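Local atomic coordinates of DNAation factor-related protein 4 (Drosophila melanogaster, PDB entry 5XPC), a protein that probably acts as a DNA endonuclease in apoptosis, its CIDE domain (the part in this chain) forming higher-order assemblies important for DNA fragmentation. Residues 10-15 with 61-66; 19-24 with 39-44; 28-33 with 55-60; 46-51 with 72-77. All blocks are in the same frame, centred on the assembly; numbering follows the deposited sequence.

Contact 1: 10-15 with 61-66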
loop_
_atom_site.group_PDB
_atom_site.type_symbol
_atom_site.label_atom_id
_atom_site.label_comp_id
_atom_site.label_asym_id
_atom_site.label_seq_id
_atom_site.Cartn_x
_atom_site.Cartn_y
_atom_site.Cartn_z
ATOM N N ARG B 10 -18.935 15.898 1.369
ATOM C CA ARG B 10 -18.454 14.979 0.348
ATOM C C ARG B 10 -19.563 13.997 0.003
ATOM O O ARG B 10 -20.455 13.734 0.810
ATOM C CB ARG B 10 -17.206 14.222 0.804
ATOM C CG ARG B 10 -16.080 15.136 1.265
ATOM C CD ARG B 10 -15.008 14.321 1.949
ATOM N NE ARG B 10 -14.107 13.725 0.975
ATOM C CZ ARG B 10 -13.532 12.535 1.111
ATOM N NH1 ARG B 10 -13.777 11.781 2.179
ATOM N NH2 ARG B 10 -12.711 12.097 0.171
ATOM N N GLY B 11 -19.500 13.463 -1.214
ATOM C CA GLY B 11 -20.460 12.467 -1.657
ATOM C C GLY B 11 -19.977 11.056 -1.356
ATOM O O GLY B 11 -18.813 10.725 -1.577
ATOM N N TYR B 12 -20.899 10.226 -0.859
ATOM C CA TYR B 12 -20.628 8.824 -0.542
ATOM C C TYR B 12 -21.778 7.962 -1.048
ATOM O O TYR B 12 -22.877 8.456 -1.313
ATOM C CB TYR B 12 -20.449 8.602 0.975
ATOM C CG TYR B 12 -19.364 9.447 1.632
ATOM C CD1 TYR B 12 -19.686 10.574 2.383
ATOM C CD2 TYR B 12 -18.017 9.109 1.510
ATOM C CE1 TYR B 12 -18.691 11.347 2.995
ATOM C CE2 TYR B 12 -17.019 9.871 2.123
ATOM C CZ TYR B 12 -17.360 10.986 2.860
ATOM O OH TYR B 12 -16.362 11.739 3.465
ATOM N N LYS B 13 -21.533 6.654 -1.166
ATOM C CA LYS B 13 -22.563 5.710 -1.582
ATOM C C LYS B 13 -22.791 4.689 -0.476
ATOM O O LYS B 13 -21.827 4.169 0.100
ATOM C CB LYS B 13 -22.183 5.007 -2.888
ATOM C CG LYS B 13 -22.087 5.980 -4.065
ATOM C CD LYS B 13 -21.554 5.308 -5.322
ATOM C CE LYS B 13 -21.372 6.321 -6.444
ATOM N NZ LYS B 13 -20.977 5.623 -7.699
ATOM N N VAL B 14 -24.062 4.418 -0.183
ATOM C CA VAL B 14 -24.466 3.537 0.912
ATOM C C VAL B 14 -25.539 2.583 0.413
ATOM O O VAL B 14 -26.511 3.005 -0.230
ATOM C CB VAL B 14 -24.989 4.332 2.125
ATOM C CG1 VAL B 14 -25.467 3.379 3.246
ATOM C CG2 VAL B 14 -23.914 5.280 2.648
ATOM N N THR B 15 -25.373 1.301 0.720
ATOM C CA THR B 15 -26.407 0.317 0.470
ATOM C C THR B 15 -26.436 -0.631 1.660
ATOM O O THR B 15 -25.630 -0.518 2.591
ATOM C CB THR B 15 -26.155 -0.398 -0.875
ATOM O OG1 THR B 15 -27.276 -1.220 -1.223
ATOM C CG2 THR B 15 -24.857 -1.229 -0.825
ATOM N N GLU B 61 -12.038 10.313 11.244
ATOM C CA GLU B 61 -10.757 10.493 10.571
ATOM C C GLU B 61 -10.564 9.447 9.482
ATOM O O GLU B 61 -10.074 9.761 8.388
ATOM C CB GLU B 61 -9.615 10.440 11.586
ATOM C CG GLU B 61 -9.611 11.591 12.588
ATOM C CD GLU B 61 -10.692 11.451 13.664
ATOM O OE1 GLU B 61 -11.119 10.314 13.954
ATOM O OE2 GLU B 61 -11.115 12.484 14.223
ATOM N N TYR B 62 -10.970 8.203 9.750
ATOM C CA TYR B 62 -10.901 7.181 8.714
ATOM C C TYR B 62 -11.826 7.518 7.550
ATOM O O TYR B 62 -11.426 7.417 6.387
ATOM C CB TYR B 62 -11.235 5.791 9.269
ATOM C CG TYR B 62 -10.978 4.744 8.205
ATOM C CD1 TYR B 62 -9.676 4.415 7.835
ATOM C CD2 TYR B 62 -12.029 4.140 7.520
ATOM C CE1 TYR B 62 -9.423 3.486 6.837
ATOM C CE2 TYR B 62 -11.789 3.208 6.517
ATOM C CZ TYR B 62 -10.477 2.892 6.177
ATOM O OH TYR B 62 -10.227 1.969 5.185
ATOM N N LEU B 63 -13.077 7.894 7.842
ATOM C CA LEU B 63 -14.011 8.256 6.775
ATOM C C LEU B 63 -13.410 9.310 5.853
ATOM O O LEU B 63 -13.458 9.190 4.622
ATOM C CB LEU B 63 -15.328 8.770 7.361
ATOM C CG LEU B 63 -16.279 9.344 6.292
ATOM C CD1 LEU B 63 -16.767 8.234 5.395
ATOM C CD2 LEU B 63 -17.483 10.051 6.905
ATOM N N LYS B 64 -12.824 10.349 6.432
ATOM C CA LYS B 64 -12.322 11.434 5.602
ATOM C C LYS B 64 -11.021 11.086 4.901
ATOM O O LYS B 64 -10.608 11.815 3.992
ATOM C CB LYS B 64 -12.201 12.691 6.461
ATOM C CG LYS B 64 -13.598 13.260 6.715
ATOM C CD LYS B 64 -13.678 14.271 7.829
ATOM C CE LYS B 64 -15.104 14.817 7.903
ATOM N NZ LYS B 64 -15.392 15.476 9.211
ATOM N N SER B 65 -10.383 9.976 5.277
ATOM C CA SER B 65 -9.228 9.490 4.537
ATOM C C SER B 65 -9.625 8.769 3.257
ATOM O O SER B 65 -8.769 8.561 2.388
ATOM C CB SER B 65 -8.400 8.545 5.413
ATOM O OG SER B 65 -8.962 7.232 5.421
ATOM N N LEU B 66 -10.901 8.374 3.128
ATOM C CA LEU B 66 -11.336 7.602 1.978
ATOM C C LEU B 66 -11.657 8.521 0.807
ATOM O O LEU B 66 -12.018 9.686 1.000
ATOM C CB LEU B 66 -12.565 6.769 2.316
ATOM C CG LEU B 66 -12.357 5.696 3.384
ATOM C CD1 LEU B 66 -13.699 5.224 3.957
ATOM C CD2 LEU B 66 -11.551 4.531 2.795
#
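A bend at chi3 (83°) in the otherwise stretched chain of Arg10, whose CG lies beside the backbone N, carries its guanidinium to Leu66 at the C-terminal end of helix 60-65; Tyr12 takes the same first torsion, while Leu63 answers from the helix with CG anti to its backbone N. The contact belongs to the ubiquitin-like beta-grasp fold of the CIDE-N domain: inner strand 10-15 runs almost square, at 94°, to the short helix that leads toward strand 71-75. Arg10 grips a single acceptor end-on with both terminal nitrogens. Arg10 NH2 makes the shorter and straighter bond to Leu66 O, 2.6 Å at 154°, and Arg10 NH1 adds a more bent one to the same Leu66 O at 3.0 Å. That oxygen lies in the guanidinium plane, and both donors lie in the plane of its carbonyl. Arg10 NH1 also donates to Tyr12 OH over 2.9 Å, a bond tilted out of the guanidinium plane, so the phenol helps fix the rotation of the charged group. Leu63 O lies at the guanidinium edge, 3.6 Å from Arg10 NH1, and carbonyls gathered at this end of the helix would probably favour the positive charge. The Lys64 ammonium turns away to a salt bridge with Asp60 OD2 and to Asn28 O. Next to the polar cluster, Tyr12 and Leu63 meet tip to tip, and Leu63 packs on Leu30 and Leu33 of helix 30-40. Leu63 CD1 sits over a face of the phenol ring, a CH-pi contact 4.0 Å from the Tyr12 centroid, while Leu63 CG lies 3.7 Å from Tyr12 OH.

Contact 2: 19-24 with 39-44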
loop_
_atom_site.group_PDB
_atom_site.type_symbol
_atom_site.label_atom_id
_atom_site.label_comp_id
_atom_site.label_asym_id
_atom_site.label_seq_id
_atom_site.Cartn_x
_atom_site.Cartn_y
_atom_site.Cartn_z
ATOM N N ARG B 19 -27.963 -5.213 -0.953
ATOM C CA ARG B 19 -27.937 -4.315 -2.109
ATOM C C ARG B 19 -29.346 -4.072 -2.654
ATOM O O ARG B 19 -29.557 -3.993 -3.865
ATOM C CB ARG B 19 -27.011 -4.850 -3.208
ATOM C CG ARG B 19 -25.522 -4.571 -2.998
ATOM C CD ARG B 19 -24.905 -5.447 -1.901
ATOM N NE ARG B 19 -23.440 -5.382 -1.918
ATOM C CZ ARG B 19 -22.648 -5.945 -1.007
ATOM N NH1 ARG B 19 -23.171 -6.616 0.014
ATOM N NH2 ARG B 19 -21.329 -5.828 -1.109
ATOM N N THR B 20 -30.318 -3.947 -1.747
ATOM C CA THR B 20 -31.719 -3.825 -2.151
ATOM C C THR B 20 -32.058 -2.410 -2.592
ATOM O O THR B 20 -32.834 -2.220 -3.535
ATOM C CB THR B 20 -32.652 -4.216 -1.005
ATOM O OG1 THR B 20 -32.502 -3.277 0.071
ATOM C CG2 THR B 20 -32.371 -5.636 -0.515
ATOM N N ARG B 21 -31.523 -1.415 -1.890
ATOM C CA ARG B 21 -31.694 -0.009 -2.217
ATOM C C ARG B 21 -30.337 0.667 -2.108
ATOM O O ARG B 21 -29.515 0.301 -1.258
ATOM C CB ARG B 21 -32.720 0.669 -1.292
ATOM C CG ARG B 21 -34.164 0.257 -1.590
ATOM C CD ARG B 21 -35.155 0.774 -0.553
ATOM N NE ARG B 21 -34.940 0.200 0.774
ATOM C CZ ARG B 21 -34.663 0.912 1.862
ATOM N NH1 ARG B 21 -34.571 2.236 1.785
ATOM N NH2 ARG B 21 -34.491 0.303 3.034
ATOM N N LYS B 22 -30.097 1.639 -2.985
ATOM C CA LYS B 22 -28.779 2.242 -3.156
ATOM C C LYS B 22 -28.927 3.753 -3.145
ATOM O O LYS B 22 -29.707 4.303 -3.925
ATOM C CB LYS B 22 -28.139 1.778 -4.472
ATOM C CG LYS B 22 -28.124 0.269 -4.633
ATOM C CD LYS B 22 -27.503 -0.165 -5.946
ATOM C CE LYS B 22 -27.684 -1.665 -6.142
ATOM N NZ LYS B 22 -26.692 -2.245 -7.089
ATOM N N TYR B 23 -28.201 4.422 -2.255
ATOM C CA TYR B 23 -28.329 5.863 -2.111
ATOM C C TYR B 23 -26.970 6.533 -2.199
ATOM O O TYR B 23 -26.007 6.083 -1.570
ATOM C CB TYR B 23 -28.981 6.236 -0.784
ATOM C CG TYR B 23 -30.369 5.690 -0.642
ATOM C CD1 TYR B 23 -30.602 4.505 0.054
ATOM C CD2 TYR B 23 -31.451 6.340 -1.223
ATOM C CE1 TYR B 23 -31.885 3.997 0.178
ATOM C CE2 TYR B 23 -32.732 5.839 -1.097
ATOM C CZ TYR B 23 -32.942 4.667 -0.398
ATOM O OH TYR B 23 -34.222 4.164 -0.277
ATOM N N GLY B 24 -26.905 7.611 -2.977
ATOM C CA GLY B 24 -25.812 8.560 -2.860
ATOM C C GLY B 24 -26.212 9.575 -1.807
ATOM O O GLY B 24 -27.340 10.077 -1.816
ATOM N N SER B 39 -31.803 6.971 8.239
ATOM C CA SER B 39 -33.100 7.424 7.747
ATOM C C SER B 39 -33.597 6.527 6.620
ATOM O O SER B 39 -34.795 6.247 6.524
ATOM C CB SER B 39 -33.013 8.876 7.281
ATOM O OG SER B 39 -32.900 9.744 8.394
ATOM N N LYS B 40 -32.683 6.048 5.774
ATOM C CA LYS B 40 -33.032 5.198 4.640
ATOM C C LYS B 40 -33.109 3.718 5.004
ATOM O O LYS B 40 -33.920 2.987 4.416
ATOM C CB LYS B 40 -32.009 5.404 3.514
ATOM C CG LYS B 40 -32.061 6.805 2.879
ATOM C CD LYS B 40 -33.444 7.077 2.302
ATOM C CE LYS B 40 -33.491 8.337 1.422
ATOM N NZ LYS B 40 -33.145 9.562 2.184
ATOM N N PHE B 41 -32.290 3.264 5.959
ATOM C CA PHE B 41 -32.239 1.874 6.422
ATOM C C PHE B 41 -32.442 1.859 7.930
ATOM O O PHE B 41 -31.471 1.994 8.694
ATOM C CB PHE B 41 -30.903 1.218 6.078
ATOM C CG PHE B 41 -30.564 1.265 4.611
ATOM C CD1 PHE B 41 -31.060 0.301 3.740
ATOM C CD2 PHE B 41 -29.751 2.265 4.110
ATOM C CE1 PHE B 41 -30.753 0.332 2.374
ATOM C CE2 PHE B 41 -29.432 2.303 2.744
ATOM C CZ PHE B 41 -29.940 1.334 1.885
ATOM N N PRO B 42 -33.673 1.697 8.400
ATOM C CA PRO B 42 -33.930 1.753 9.847
ATOM C C PRO B 42 -33.288 0.604 10.607
ATOM O O PRO B 42 -33.804 -0.516 10.619
ATOM C CB PRO B 42 -35.463 1.698 9.928
ATOM C CG PRO B 42 -35.926 2.232 8.622
ATOM C CD PRO B 42 -34.913 1.759 7.612
ATOM N N LEU B 43 -32.171 0.895 11.277
ATOM C CA LEU B 43 -31.404 -0.085 12.029
ATOM C C LEU B 43 -31.197 0.420 13.451
ATOM O O LEU B 43 -31.038 1.624 13.674
ATOM C CB LEU B 43 -30.036 -0.335 11.371
ATOM C CG LEU B 43 -30.050 -0.878 9.944
ATOM C CD1 LEU B 43 -28.668 -0.721 9.298
ATOM C CD2 LEU B 43 -30.465 -2.335 9.998
ATOM N N LEU B 44 -31.187 -0.515 14.404
ATOM C CA LEU B 44 -31.070 -0.162 15.818
ATOM C C LEU B 44 -29.719 0.469 16.135
ATOM O O LEU B 44 -29.647 1.472 16.859
ATOM C CB LEU B 44 -31.277 -1.404 16.680
ATOM C CG LEU B 44 -32.689 -1.965 16.614
ATOM C CD1 LEU B 44 -32.762 -3.311 17.310
ATOM C CD2 LEU B 44 -33.683 -0.976 17.219
#
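Hydrogen bonding centres on Arg21, whose chain bends at chi3 to set both terminal nitrogens end-on against one carbonyl, Lys40 O, at the end of helix 30-40. Arg21 NH1 approaches Lys40 O at 2.8 Å from above the carbonyl plane, whereas Arg21 NH2 lies in that plane, a longer 3.1 Å from the same Lys40 O. Arg21 NH1 also donates to Tyr23 OH at 2.8 Å, so three bonds, all near the guanidinium plane, fix its rotation. An alanine here would remove both donors to Lys40 O and the one to Tyr23 OH, and would probably loosen the tie between helix end and strand. In the ubiquitin-like fold of the CIDE domain this joins strand 22-27, outermost of the sheet within this chain, to the point where the chain leaves the helix at Phe41; Tyr23 and Gly24 pair in parallel with a strand of a neighbouring subunit. The flat groups complete the seam. The aliphatic chain of Lys40 crosses the Tyr23 ring obliquely, with CG centred over one face in a CH-pi contact, 3.8 Å from the Tyr23 centroid. Phe41 reaches tip to tip toward Arg21, its CE1 over a guanidinium face, the planes 37° apart. The Phe41 ring meets Tyr23 obliquely, Phe41 CE2 lying 3.7 Å from Tyr23 CD1, and Arg21 O sits at the edge of the Phe41 ring, 3.3 Å from CZ.

Contact 3: 28-33 with 55-60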
loop_
_atom_site.group_PDB
_atom_site.type_symbol
_atom_site.label_atom_id
_atom_site.label_comp_id
_atom_site.label_asym_id
_atom_site.label_seq_id
_atom_site.Cartn_x
_atom_site.Cartn_y
_atom_site.Cartn_z
ATOM N N ASN B 28 -20.684 15.623 5.813
ATOM C CA ASN B 28 -19.443 16.256 6.236
ATOM C C ASN B 28 -18.869 15.622 7.497
ATOM O O ASN B 28 -17.911 16.153 8.062
ATOM C CB ASN B 28 -19.654 17.763 6.436
ATOM C CG ASN B 28 -20.652 18.083 7.538
ATOM O OD1 ASN B 28 -21.100 17.201 8.266
ATOM N ND2 ASN B 28 -20.986 19.361 7.677
ATOM N N SER B 29 -19.441 14.509 7.959
ATOM C CA SER B 29 -18.928 13.803 9.125
ATOM C C SER B 29 -19.478 12.385 9.103
ATOM O O SER B 29 -20.501 12.105 8.468
ATOM C CB SER B 29 -19.318 14.500 10.436
ATOM O OG SER B 29 -20.687 14.265 10.742
ATOM N N LEU B 30 -18.783 11.492 9.810
ATOM C CA LEU B 30 -19.291 10.135 9.964
ATOM C C LEU B 30 -20.626 10.137 10.704
ATOM O O LEU B 30 -21.549 9.397 10.336
ATOM C CB LEU B 30 -18.263 9.274 10.698
ATOM C CG LEU B 30 -18.662 7.833 11.013
ATOM C CD1 LEU B 30 -18.988 7.078 9.730
ATOM C CD2 LEU B 30 -17.537 7.136 11.792
ATOM N N GLU B 31 -20.746 10.970 11.742
ATOM C CA GLU B 31 -22.010 11.087 12.466
ATOM C C GLU B 31 -23.158 11.432 11.524
ATOM O O GLU B 31 -24.228 10.806 11.567
ATOM C CB GLU B 31 -21.882 12.142 13.565
ATOM C CG GLU B 31 -23.191 12.478 14.248
ATOM C CD GLU B 31 -23.015 13.446 15.403
ATOM O OE1 GLU B 31 -22.016 14.198 15.407
ATOM O OE2 GLU B 31 -23.874 13.446 16.311
ATOM N N MET B 32 -22.950 12.427 10.659
ATOM C CA MET B 32 -23.984 12.807 9.698
ATOM C C MET B 32 -24.262 11.688 8.696
ATOM O O MET B 32 -25.424 11.433 8.345
ATOM C CB MET B 32 -23.577 14.086 8.962
ATOM C CG MET B 32 -24.546 14.459 7.833
ATOM S SD MET B 32 -24.150 15.980 6.942
ATOM C CE MET B 32 -24.356 17.220 8.225
ATOM N N LEU B 33 -23.214 11.021 8.203
ATOM C CA LEU B 33 -23.426 9.988 7.194
ATOM C C LEU B 33 -24.231 8.834 7.765
ATOM O O LEU B 33 -25.131 8.303 7.100
ATOM C CB LEU B 33 -22.094 9.480 6.645
ATOM C CG LEU B 33 -22.171 8.440 5.521
ATOM C CD1 LEU B 33 -23.124 8.902 4.404
ATOM C CD2 LEU B 33 -20.771 8.179 4.935
ATOM N N PHE B 55 -14.300 -3.953 6.188
ATOM C CA PHE B 55 -13.703 -3.288 7.338
ATOM C C PHE B 55 -14.624 -2.180 7.833
ATOM O O PHE B 55 -15.215 -1.443 7.041
ATOM C CB PHE B 55 -12.317 -2.736 6.968
ATOM C CG PHE B 55 -11.219 -3.758 7.088
ATOM C CD1 PHE B 55 -10.180 -3.581 7.990
ATOM C CD2 PHE B 55 -11.255 -4.923 6.329
ATOM C CE1 PHE B 55 -9.189 -4.540 8.127
ATOM C CE2 PHE B 55 -10.263 -5.880 6.449
ATOM C CZ PHE B 55 -9.226 -5.692 7.351
ATOM N N GLU B 56 -14.763 -2.075 9.153
ATOM C CA GLU B 56 -15.679 -1.098 9.726
ATOM C C GLU B 56 -15.037 0.284 9.760
ATOM O O GLU B 56 -13.887 0.435 10.189
ATOM C CB GLU B 56 -16.090 -1.496 11.143
ATOM C CG GLU B 56 -16.954 -0.419 11.788
ATOM C CD GLU B 56 -17.608 -0.860 13.069
ATOM O OE1 GLU B 56 -17.589 -2.075 13.367
ATOM O OE2 GLU B 56 -18.122 0.021 13.795
ATOM N N VAL B 57 -15.786 1.293 9.322
ATOM C CA VAL B 57 -15.354 2.683 9.423
ATOM C C VAL B 57 -15.413 3.091 10.890
ATOM O O VAL B 57 -16.493 3.385 11.412
ATOM C CB VAL B 57 -16.239 3.597 8.559
ATOM C CG1 VAL B 57 -15.773 5.037 8.647
ATOM C CG2 VAL B 57 -16.267 3.098 7.121
ATOM N N SER B 58 -14.265 3.113 11.577
ATOM C CA SER B 58 -14.325 3.234 13.033
ATOM C C SER B 58 -14.407 4.676 13.531
ATOM O O SER B 58 -14.861 4.891 14.660
ATOM C CB SER B 58 -13.127 2.539 13.693
ATOM O OG SER B 58 -11.934 3.287 13.512
ATOM N N ASP B 59 -13.991 5.667 12.745
ATOM C CA ASP B 59 -14.014 7.039 13.246
ATOM C C ASP B 59 -14.057 8.006 12.070
ATOM O O ASP B 59 -13.860 7.625 10.915
ATOM C CB ASP B 59 -12.821 7.341 14.192
ATOM C CG ASP B 59 -11.434 7.071 13.569
ATOM O OD1 ASP B 59 -11.261 7.168 12.336
ATOM O OD2 ASP B 59 -10.485 6.795 14.347
ATOM N N ASP B 60 -14.348 9.268 12.387
ATOM C CA ASP B 60 -14.475 10.294 11.356
ATOM C C ASP B 60 -13.181 10.453 10.568
ATOM O O ASP B 60 -13.206 10.701 9.355
ATOM C CB ASP B 60 -14.870 11.620 12.001
ATOM C CG ASP B 60 -15.274 12.663 10.986
ATOM O OD1 ASP B 60 -16.143 12.366 10.141
ATOM O OD2 ASP B 60 -14.706 13.776 11.022
#
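Leu30, Asp60 and Val57 carry most of this contact between the start of helix 30-40 and the turn that leads from strand 56-57 into helix 60-65. Leu30 CG stands anti to the backbone N (chi1 177°), sending CD2 against the backbone of Asp59, 3.6 Å from Asp59 C, while Leu30 CD1 slides past Val57 CG1 at 4.0 Å. Leu48 of the same chain also packs on this leucine. Asp60 answers at the backbone: with CG anti to its own N, OD1 accepts from Leu30 N at 2.8 Å, the donor standing 29° out of the carboxylate plane. Asp60 OD1 also rests 3.3 Å from Ser29 CA, and OD2 makes a salt bridge with Lys64. The negative charge beside the first turn would probably be favoured by the helix dipole. Ser29, the N-cap residue, accepts from Met32 N through OG (2.9 Å), so two side chains satisfy first-turn amides, those of Leu30 and Met32. Asp59 is the N-cap of helix 60-65, binds Tyr62 N and forms a salt bridge with Lys36 of a neighbouring subunit. Two capped helix N-termini thus adjoin in the ubiquitin-like CIDE fold, beside the interface where Glu56 and Val57 pair with a strand of that subunit.

Contact 4: 46-51 with 72-77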
loop_
_atom_site.group_PDB
_atom_site.type_symbol
_atom_site.label_atom_id
_atom_site.label_comp_id
_atom_site.label_asym_id
_atom_site.label_seq_id
_atom_site.Cartn_x
_atom_site.Cartn_y
_atom_site.Cartn_z
ATOM N N PRO B 46 -26.720 1.331 13.792
ATOM C CA PRO B 46 -26.077 1.301 12.473
ATOM C C PRO B 46 -24.591 1.623 12.550
ATOM O O PRO B 46 -24.164 2.506 13.298
ATOM C CB PRO B 46 -26.838 2.374 11.679
ATOM C CG PRO B 46 -27.360 3.303 12.727
ATOM C CD PRO B 46 -27.716 2.411 13.895
ATOM N N HIS B 47 -23.808 0.887 11.761
ATOM C CA HIS B 47 -22.405 1.178 11.517
ATOM C C HIS B 47 -22.156 1.052 10.026
ATOM O O HIS B 47 -22.908 0.379 9.316
ATOM C CB HIS B 47 -21.479 0.212 12.265
ATOM C CG HIS B 47 -21.506 0.393 13.747
ATOM N ND1 HIS B 47 -22.359 -0.317 14.566
ATOM C CD2 HIS B 47 -20.789 1.198 14.561
ATOM C CE1 HIS B 47 -22.165 0.041 15.821
ATOM N NE2 HIS B 47 -21.218 0.959 15.847
ATOM N N LEU B 48 -21.083 1.686 9.562
ATOM C CA LEU B 48 -20.700 1.656 8.157
ATOM C C LEU B 48 -19.485 0.756 7.965
ATOM O O LEU B 48 -18.541 0.786 8.763
ATOM C CB LEU B 48 -20.385 3.064 7.640
ATOM C CG LEU B 48 -21.550 4.052 7.616
ATOM C CD1 LEU B 48 -21.034 5.408 7.170
ATOM C CD2 LEU B 48 -22.663 3.568 6.704
ATOM N N TYR B 49 -19.520 -0.045 6.908
ATOM C CA TYR B 49 -18.451 -0.972 6.572
ATOM C C TYR B 49 -18.114 -0.804 5.102
ATOM O O TYR B 49 -19.010 -0.593 4.284
ATOM C CB TYR B 49 -18.867 -2.416 6.817
ATOM C CG TYR B 49 -19.351 -2.694 8.226
ATOM C CD1 TYR B 49 -20.643 -2.367 8.611
ATOM C CD2 TYR B 49 -18.511 -3.289 9.163
ATOM C CE1 TYR B 49 -21.099 -2.636 9.922
ATOM C CE2 TYR B 49 -18.952 -3.564 10.465
ATOM C CZ TYR B 49 -20.242 -3.229 10.837
ATOM O OH TYR B 49 -20.691 -3.497 12.129
ATOM N N LEU B 50 -16.835 -0.933 4.763
ATOM C CA LEU B 50 -16.440 -0.893 3.358
ATOM C C LEU B 50 -17.046 -2.076 2.611
ATOM O O LEU B 50 -16.913 -3.223 3.040
ATOM C CB LEU B 50 -14.917 -0.932 3.242
ATOM C CG LEU B 50 -14.148 0.277 3.770
ATOM C CD1 LEU B 50 -12.658 0.041 3.574
ATOM C CD2 LEU B 50 -14.587 1.532 3.022
ATOM N N ALA B 51 -17.709 -1.800 1.480
ATOM C CA ALA B 51 -18.220 -2.900 0.662
ATOM C C ALA B 51 -17.086 -3.729 0.062
ATOM O O ALA B 51 -17.273 -4.920 -0.217
ATOM C CB ALA B 51 -19.126 -2.365 -0.454
ATOM N N PHE B 72 -20.242 2.080 0.915
ATOM C CA PHE B 72 -20.370 1.498 2.244
ATOM C C PHE B 72 -21.595 0.596 2.318
ATOM O O PHE B 72 -22.613 0.853 1.667
ATOM C CB PHE B 72 -20.490 2.585 3.332
ATOM C CG PHE B 72 -19.358 3.575 3.325
ATOM C CD1 PHE B 72 -18.119 3.227 3.830
ATOM C CD2 PHE B 72 -19.538 4.855 2.820
ATOM C CE1 PHE B 72 -17.057 4.138 3.812
ATOM C CE2 PHE B 72 -18.487 5.766 2.801
ATOM C CZ PHE B 72 -17.249 5.404 3.303
ATOM N N ILE B 73 -21.480 -0.466 3.119
ATOM C CA ILE B 73 -22.621 -1.235 3.603
ATOM C C ILE B 73 -22.983 -0.709 4.984
ATOM O O ILE B 73 -22.119 -0.634 5.872
ATOM C CB ILE B 73 -22.299 -2.738 3.683
ATOM C CG1 ILE B 73 -21.688 -3.235 2.370
ATOM C CG2 ILE B 73 -23.554 -3.532 4.098
ATOM C CD1 ILE B 73 -22.605 -3.089 1.194
ATOM N N VAL B 74 -24.249 -0.350 5.187
ATOM C CA VAL B 74 -24.729 -0.008 6.522
ATOM C C VAL B 74 -25.368 -1.250 7.129
ATOM O O VAL B 74 -26.147 -1.950 6.466
ATOM C CB VAL B 74 -25.702 1.185 6.504
ATOM C CG1 VAL B 74 -26.944 0.895 5.657
ATOM C CG2 VAL B 74 -26.080 1.581 7.945
ATOM N N SER B 75 -25.019 -1.541 8.378
ATOM C CA SER B 75 -25.467 -2.766 9.029
ATOM C C SER B 75 -25.395 -2.571 10.535
ATOM O O SER B 75 -24.882 -1.565 11.027
ATOM C CB SER B 75 -24.610 -3.956 8.596
ATOM O OG SER B 75 -25.081 -5.158 9.160
ATOM N N GLY B 76 -25.900 -3.562 11.267
ATOM C CA GLY B 76 -25.772 -3.574 12.701
ATOM C C GLY B 76 -24.339 -3.736 13.166
ATOM O O GLY B 76 -23.382 -3.598 12.400
ATOM N N PRO B 77 -24.172 -4.028 14.450
ATOM C CA PRO B 77 -22.829 -4.091 15.039
ATOM C C PRO B 77 -22.103 -5.380 14.696
ATOM O O PRO B 77 -22.713 -6.413 14.403
ATOM C CB PRO B 77 -23.079 -4.031 16.550
ATOM C CG PRO B 77 -24.524 -3.910 16.743
ATOM C CD PRO B 77 -25.240 -4.142 15.447
#
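The Tyr49 ring is laid along the sheet, with Ile73 O at its edge, so that Tyr49 OH reaches past Ser75 and donates to Gly76 O at 2.7 Å. Tyr49 OH in turn accepts from Ala79 N. A phenylalanine in place of Tyr49 would lose the hydroxyl and would probably loosen the hold on the chain beyond strand 71-75. His47 and Ser75 share this face with Tyr49 and Ile73. On the opposite face Leu48 and Val74 cross obliquely; Leu48 CD2 lies 3.9 Å from Val74 CB and 4.1 Å from Phe72 CB, and Leu48 meets Leu33 and Ile34 of helix 30-40. Leu50 and Phe72 run side by side in the same direction, Leu50 CD2 approaching Phe72 CE1 to 3.7 Å. Beyond strand 47-50, Ala51 CB packs against Ile73 CG1. Between the strands the backbones are joined by reciprocal bonds at two hydrogen-bonded pairs, His47 with Ser75 and Tyr49 with Ile73; Ile73 N to Tyr49 O is the shortest, 2.7 Å. This antiparallel pairing, at 145°, completes a mixed sheet ordered 22-27, 10-15, 71-75, 47-50, whose two inner strands are parallel and which packs on helix 30-40, as in the ubiquitin-like beta-grasp fold.

All four contacts lie within the CIDE-N domain. Contacts 1, 2 and 4 reach one mixed sheet; contact 3 lies between helix 30-40 and the segment round strand 56-57. Contacts 2 and 3 use opposite ends of helix 30-40, their centres about 15 Å apart. Contacts 1 and 3 are the nearest, about 7 Å between centres, where the start of helix 30-40 meets helix 60-65. Along the chain, contacts 2 and 3 are nested inside the loop closed by contact 1, whereas contacts 1 and 4 cross, with backbone bonds joining strand 10-15 to 71-75. Contact 4 lies closest to the chain centre. Contacts 2 and 3 include strands that pair in parallel with different neighbouring subunits, so one compact fold presents complementary edges for a higher-order assembly.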